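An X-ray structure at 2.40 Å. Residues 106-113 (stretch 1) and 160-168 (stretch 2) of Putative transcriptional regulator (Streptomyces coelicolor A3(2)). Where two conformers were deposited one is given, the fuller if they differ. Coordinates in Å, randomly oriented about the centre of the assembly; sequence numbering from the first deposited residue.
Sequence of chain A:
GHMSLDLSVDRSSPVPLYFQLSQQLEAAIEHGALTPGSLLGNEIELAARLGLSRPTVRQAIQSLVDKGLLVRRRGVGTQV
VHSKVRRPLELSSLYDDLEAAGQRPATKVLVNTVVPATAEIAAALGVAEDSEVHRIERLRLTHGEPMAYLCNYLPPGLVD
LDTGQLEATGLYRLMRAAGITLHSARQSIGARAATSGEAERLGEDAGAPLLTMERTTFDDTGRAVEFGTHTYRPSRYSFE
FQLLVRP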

ATOM      1  N   ALA A 106      14.448  -4.301 -14.674  1.00 74.45           N
ATOM      2  CA  ALA A 106      14.701  -5.479 -15.511  1.00 80.69           C
ATOM      3  C   ALA A 106      14.066  -6.737 -14.926  1.00 77.20           C
ATOM      4  O   ALA A 106      14.075  -6.964 -13.709  1.00 60.89           O
ATOM      5  CB  ALA A 106      16.188  -5.695 -15.717  1.00 74.35           C
ATOM      6  N   THR A 107      13.524  -7.571 -15.799  1.00 64.99           N
ATOM      7  CA  THR A 107      12.791  -8.744 -15.334  1.00 75.84           C
ATOM      8  C   THR A 107      13.453 -10.063 -15.741  1.00 64.48           C
ATOM      9  O   THR A 107      13.855 -10.237 -16.895  1.00 76.80           O
ATOM     10  CB  THR A 107      11.321  -8.698 -15.825  1.00 69.72           C
ATOM     11  OG1 THR A 107      10.711  -9.990 -15.683  1.00 84.69           O
ATOM     12  CG2 THR A 107      11.264  -8.276 -17.280  1.00 82.11           C
ATOM     13  N   LYS A 108      13.578 -10.982 -14.785  1.00 68.79           N
ATOM     14  CA  LYS A 108      14.074 -12.331 -15.069  1.00 88.12           C
ATOM     15  C   LYS A 108      13.116 -13.442 -14.621  1.00 77.28           C
ATOM     16  O   LYS A 108      12.817 -13.584 -13.434  1.00 67.04           O
ATOM     17  CB  LYS A 108      15.446 -12.537 -14.430  1.00 78.51           C
ATOM     18  CG  LYS A 108      16.538 -11.729 -15.107  1.00114.97           C
ATOM     19  CD  LYS A 108      17.919 -12.172 -14.666  1.00141.02           C
ATOM     20  CE  LYS A 108      19.001 -11.339 -15.339  1.00128.37           C
ATOM     21  NZ  LYS A 108      20.361 -11.694 -14.833  1.00117.43           N
ATOM     22  N   VAL A 109      12.644 -14.241 -15.570  1.00 65.62           N
ATOM     23  CA  VAL A 109      11.732 -15.331 -15.243  1.00 72.14           C
ATOM     24  C   VAL A 109      12.404 -16.501 -14.515  1.00 63.16           C
ATOM     25  O   VAL A 109      13.351 -17.088 -15.020  1.00 71.93           O
ATOM     26  CB  VAL A 109      11.071 -15.893 -16.493  1.00 73.78           C
ATOM     27  CG1 VAL A 109      10.086 -16.971 -16.091  1.00 57.28           C
ATOM     28  CG2 VAL A 109      10.384 -14.791 -17.274  1.00 51.40           C
ATOM     29  N   LEU A 110      11.894 -16.846 -13.337  1.00 58.60           N
ATOM     30  CA  LEU A 110      12.426 -17.966 -12.558  1.00 50.02           C
ATOM     31  C   LEU A 110      11.567 -19.233 -12.630  1.00 72.25           C
ATOM     32  O   LEU A 110      12.061 -20.327 -12.396  1.00 62.12           O
ATOM     33  CB  LEU A 110      12.591 -17.571 -11.093  1.00 60.26           C
ATOM     34  CG  LEU A 110      13.457 -16.344 -10.804  1.00 80.08           C
ATOM     35  CD1 LEU A 110      13.965 -16.398  -9.374  1.00 70.47           C
ATOM     36  CD2 LEU A 110      14.624 -16.280 -11.766  1.00 73.32           C
ATOM     37  N   VAL A 111      10.281 -19.084 -12.916  1.00 61.27           N
ATOM     38  CA  VAL A 111       9.394 -20.228 -13.029  1.00 51.01           C
ATOM     39  C   VAL A 111       8.312 -19.974 -14.063  1.00 54.61           C
ATOM     40  O   VAL A 111       7.624 -18.956 -14.041  1.00 55.40           O
ATOM     41  CB  VAL A 111       8.726 -20.590 -11.693  1.00 76.42           C
ATOM     42  CG1 VAL A 111       7.596 -21.578 -11.938  1.00 53.30           C
ATOM     43  CG2 VAL A 111       9.751 -21.154 -10.712  1.00 53.83           C
ATOM     44  N   ASN A 112       8.176 -20.910 -14.983  1.00 37.30           N
ATOM     45  CA  ASN A 112       7.053 -20.909 -15.911  1.00 55.96           C
ATOM     46  C   ASN A 112       6.429 -22.329 -16.010  1.00 52.31           C
ATOM     47  O   ASN A 112       6.858 -23.184 -16.774  1.00 40.26           O
ATOM     48  CB  ASN A 112       7.522 -20.368 -17.255  1.00 47.82           C
ATOM     49  CG  ASN A 112       6.394 -20.082 -18.198  1.00 57.21           C
ATOM     50  OD1 ASN A 112       5.246 -20.465 -17.968  1.00 69.22           O
ATOM     51  ND2 ASN A 112       6.713 -19.409 -19.287  1.00 65.15           N
ATOM     52  N   THR A 113       5.415 -22.584 -15.205  1.00 47.14           N
ATOM     53  CA  THR A 113       4.903 -23.930 -15.098  1.00 42.55           C
ATOM     54  C   THR A 113       3.356 -24.053 -15.020  1.00 54.92           C
ATOM     55  O   THR A 113       2.601 -23.075 -15.038  1.00 41.57           O
ATOM     56  CB  THR A 113       5.613 -24.661 -13.913  1.00 47.74           C
ATOM     57  OG1 THR A 113       5.296 -26.063 -13.917  1.00 52.42           O
ATOM     58  CG2 THR A 113       5.269 -24.029 -12.566  1.00 41.11           C
ATOM     59  N   ASP A 160      -0.415 -17.071 -24.274  1.00123.49           N
ATOM     60  CA  ASP A 160       0.801 -17.843 -24.480  1.00126.35           C
ATOM     61  C   ASP A 160       1.862 -17.207 -23.601  1.00113.69           C
ATOM     62  O   ASP A 160       2.203 -16.033 -23.763  1.00 97.41           O
ATOM     63  CB  ASP A 160       1.236 -17.804 -25.945  1.00152.20           C
ATOM     64  CG  ASP A 160       0.096 -18.110 -26.903  1.00171.58           C
ATOM     65  OD1 ASP A 160      -0.791 -17.243 -27.078  1.00173.40           O
ATOM     66  OD2 ASP A 160       0.093 -19.215 -27.490  1.00161.12           O
ATOM     67  N   LEU A 161       2.381 -17.984 -22.662  1.00114.05           N
ATOM     68  CA  LEU A 161       3.161 -17.412 -21.576  1.00109.45           C
ATOM     69  C   LEU A 161       4.668 -17.515 -21.792  1.00103.29           C
ATOM     70  O   LEU A 161       5.438 -17.373 -20.846  1.00103.89           O
ATOM     71  CB  LEU A 161       2.756 -18.059 -20.242  1.00102.42           C
ATOM     72  CG  LEU A 161       1.263 -17.985 -19.876  1.00101.87           C
ATOM     73  CD1 LEU A 161       0.446 -19.095 -20.535  1.00 93.56           C
ATOM     74  CD2 LEU A 161       1.070 -18.028 -18.373  1.00 86.24           C
ATOM     75  N   ASP A 162       5.078 -17.725 -23.042  0.50106.15           N
ATOM     76  CA  ASP A 162       6.493 -17.863 -23.399  0.50104.55           C
ATOM     77  C   ASP A 162       7.441 -17.094 -22.480  0.50102.69           C
ATOM     78  O   ASP A 162       7.375 -15.864 -22.390  0.50 92.05           O
ATOM     79  CB  ASP A 162       6.720 -17.434 -24.854  0.50102.88           C
ATOM     80  CG  ASP A 162       8.194 -17.254 -25.199  0.50 98.24           C
ATOM     81  OD1 ASP A 162       8.549 -16.180 -25.724  0.50 96.29           O
ATOM     82  OD2 ASP A 162       8.998 -18.181 -24.949  0.50 95.24           O
ATOM     83  N   THR A 163       8.317 -17.822 -21.789  1.00108.75           N
ATOM     84  CA  THR A 163       9.391 -17.173 -21.059  1.00101.63           C
ATOM     85  C   THR A 163      10.177 -16.437 -22.123  1.00107.69           C
ATOM     86  O   THR A 163      10.362 -16.951 -23.226  1.00116.17           O
ATOM     87  CB  THR A 163      10.315 -18.207 -20.350  1.00 89.94           C
ATOM     88  OG1 THR A 163      10.391 -19.405 -21.133  1.00111.82           O
ATOM     89  CG2 THR A 163       9.786 -18.567 -18.981  1.00 80.13           C
ATOM     90  N   GLY A 164      10.628 -15.231 -21.819  1.00 87.39           N
ATOM     91  CA  GLY A 164      11.318 -14.444 -22.823  1.00 90.21           C
ATOM     92  C   GLY A 164      10.491 -13.231 -23.182  1.00 87.93           C
ATOM     93  O   GLY A 164      10.931 -12.103 -22.976  1.00 92.05           O
ATOM     94  N   GLN A 165       9.291 -13.459 -23.712  1.00 77.68           N
ATOM     95  CA  GLN A 165       8.341 -12.372 -23.876  1.00 66.05           C
ATOM     96  C   GLN A 165       8.205 -11.651 -22.549  1.00 84.58           C
ATOM     97  O   GLN A 165       8.058 -10.434 -22.495  1.00 84.18           O
ATOM     98  CB  GLN A 165       6.989 -12.906 -24.297  1.00 81.17           C
ATOM     99  CG  GLN A 165       7.023 -13.621 -25.604  1.00102.92           C
ATOM    100  CD  GLN A 165       6.112 -12.971 -26.601  1.00109.65           C
ATOM    101  OE1 GLN A 165       5.061 -13.510 -26.936  1.00107.19           O
ATOM    102  NE2 GLN A 165       6.495 -11.783 -27.063  1.00105.68           N
ATOM    103  N   LEU A 166       8.283 -12.433 -21.479  1.00 83.28           N
ATOM    104  CA  LEU A 166       8.101 -11.945 -20.124  1.00 82.73           C
ATOM    105  C   LEU A 166       9.277 -11.118 -19.618  1.00 80.17           C
ATOM    106  O   LEU A 166       9.141 -10.339 -18.676  1.00 85.37           O
ATOM    107  CB  LEU A 166       7.849 -13.133 -19.198  1.00 65.32           C
ATOM    108  CG  LEU A 166       6.373 -13.526 -19.144  1.00 90.88           C
ATOM    109  CD1 LEU A 166       6.201 -14.981 -18.724  1.00 85.78           C
ATOM    110  CD2 LEU A 166       5.594 -12.586 -18.230  1.00 71.38           C
ATOM    111  N   GLU A 167      10.436 -11.308 -20.229  1.00 88.53           N
ATOM    112  CA  GLU A 167      11.604 -10.534 -19.843  1.00 97.05           C
ATOM    113  C   GLU A 167      11.623  -9.218 -20.616  1.00 85.29           C
ATOM    114  O   GLU A 167      12.287  -8.259 -20.221  1.00 88.39           O
ATOM    115  CB  GLU A 167      12.884 -11.350 -20.045  1.00 94.03           C
ATOM    116  CG  GLU A 167      12.983 -12.552 -19.098  1.00 84.56           C
ATOM    117  CD  GLU A 167      14.175 -13.446 -19.391  1.00 98.96           C
ATOM    118  OE1 GLU A 167      14.878 -13.864 -18.438  1.00 87.92           O
ATOM    119  OE2 GLU A 167      14.406 -13.737 -20.584  1.00105.73           O
ATOM    120  N   ALA A 168      10.854  -9.180 -21.702  1.00 83.60           N
ATOM    121  CA  ALA A 168      10.709  -7.983 -22.525  1.00 83.37           C
ATOM    122  C   ALA A 168       9.675  -7.009 -21.965  1.00 89.65           C
ATOM    123  O   ALA A 168       9.993  -5.853 -21.702  1.00 87.88           O
ATOM    124  CB  ALA A 168      10.352  -8.363 -23.959  1.00 82.28           C
TER
HETATM  125  O   HOH W   1      13.982  -7.026 -18.657  1.00 77.05           O

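Residues 106-113 form a strand that lies against a loop, 160-164, and a helical segment, 165-168. The contact is modest and buries 410 Å² in total. A106 makes no contact.

T107 meets the helix. Its chi1 is t, and its methyl T107 CG2 sits 3.1 Å from E167 O and 3.3 Å from L166 O. Its hydroxyl T107 OG1 gives a weak hydrogen bond to L166 O at 3.4 Å. T107 is short enough to lie close on the helix backbone; its hydroxyl gains a weak hydrogen bond, while its methyl is in tight van der Waals contact. Water 1 adds a bridge: it accepts from T107 N at 2.9 Å and donates to E167 O at 2.6 Å.

K108 points its CA-to-CB bond away, and its extended side chain contributes little. K108 CA lies 3.8 Å from E167 OE1.

V109 points toward the other stretch and is the apolar centre of the contact. Its two methyls diverge. V109 CG2 packs on L166 CB at 3.6 Å, while V109 CG1 reaches T163 CG2 at 3.3 Å. A branched, compact side chain can therefore touch both loop and helix. E167 CG lies 3.9 Å from V109 CG2. L166 is buried, as befits leucine.

L110 and V111 make no contact with stretch 2; their CA-to-CB bonds point away.

N112 turns toward the loop again. N112 ND2 donates a hydrogen bond to L161 O at 2.9 Å, with an N-H...O angle of 131°. The amide thus satisfies a loop carbonyl. N112 ND2 also lies 3.2 Å from T163 CG2, so this methyl meets both V109 and N112. T113 is out of reach.

G164 sits at the N-cap position, right before the helix; G164 O accepts from E167 N at 2.9 Å. Its backbone angles call for glycine, since a CB would jam against the preceding carbonyl O.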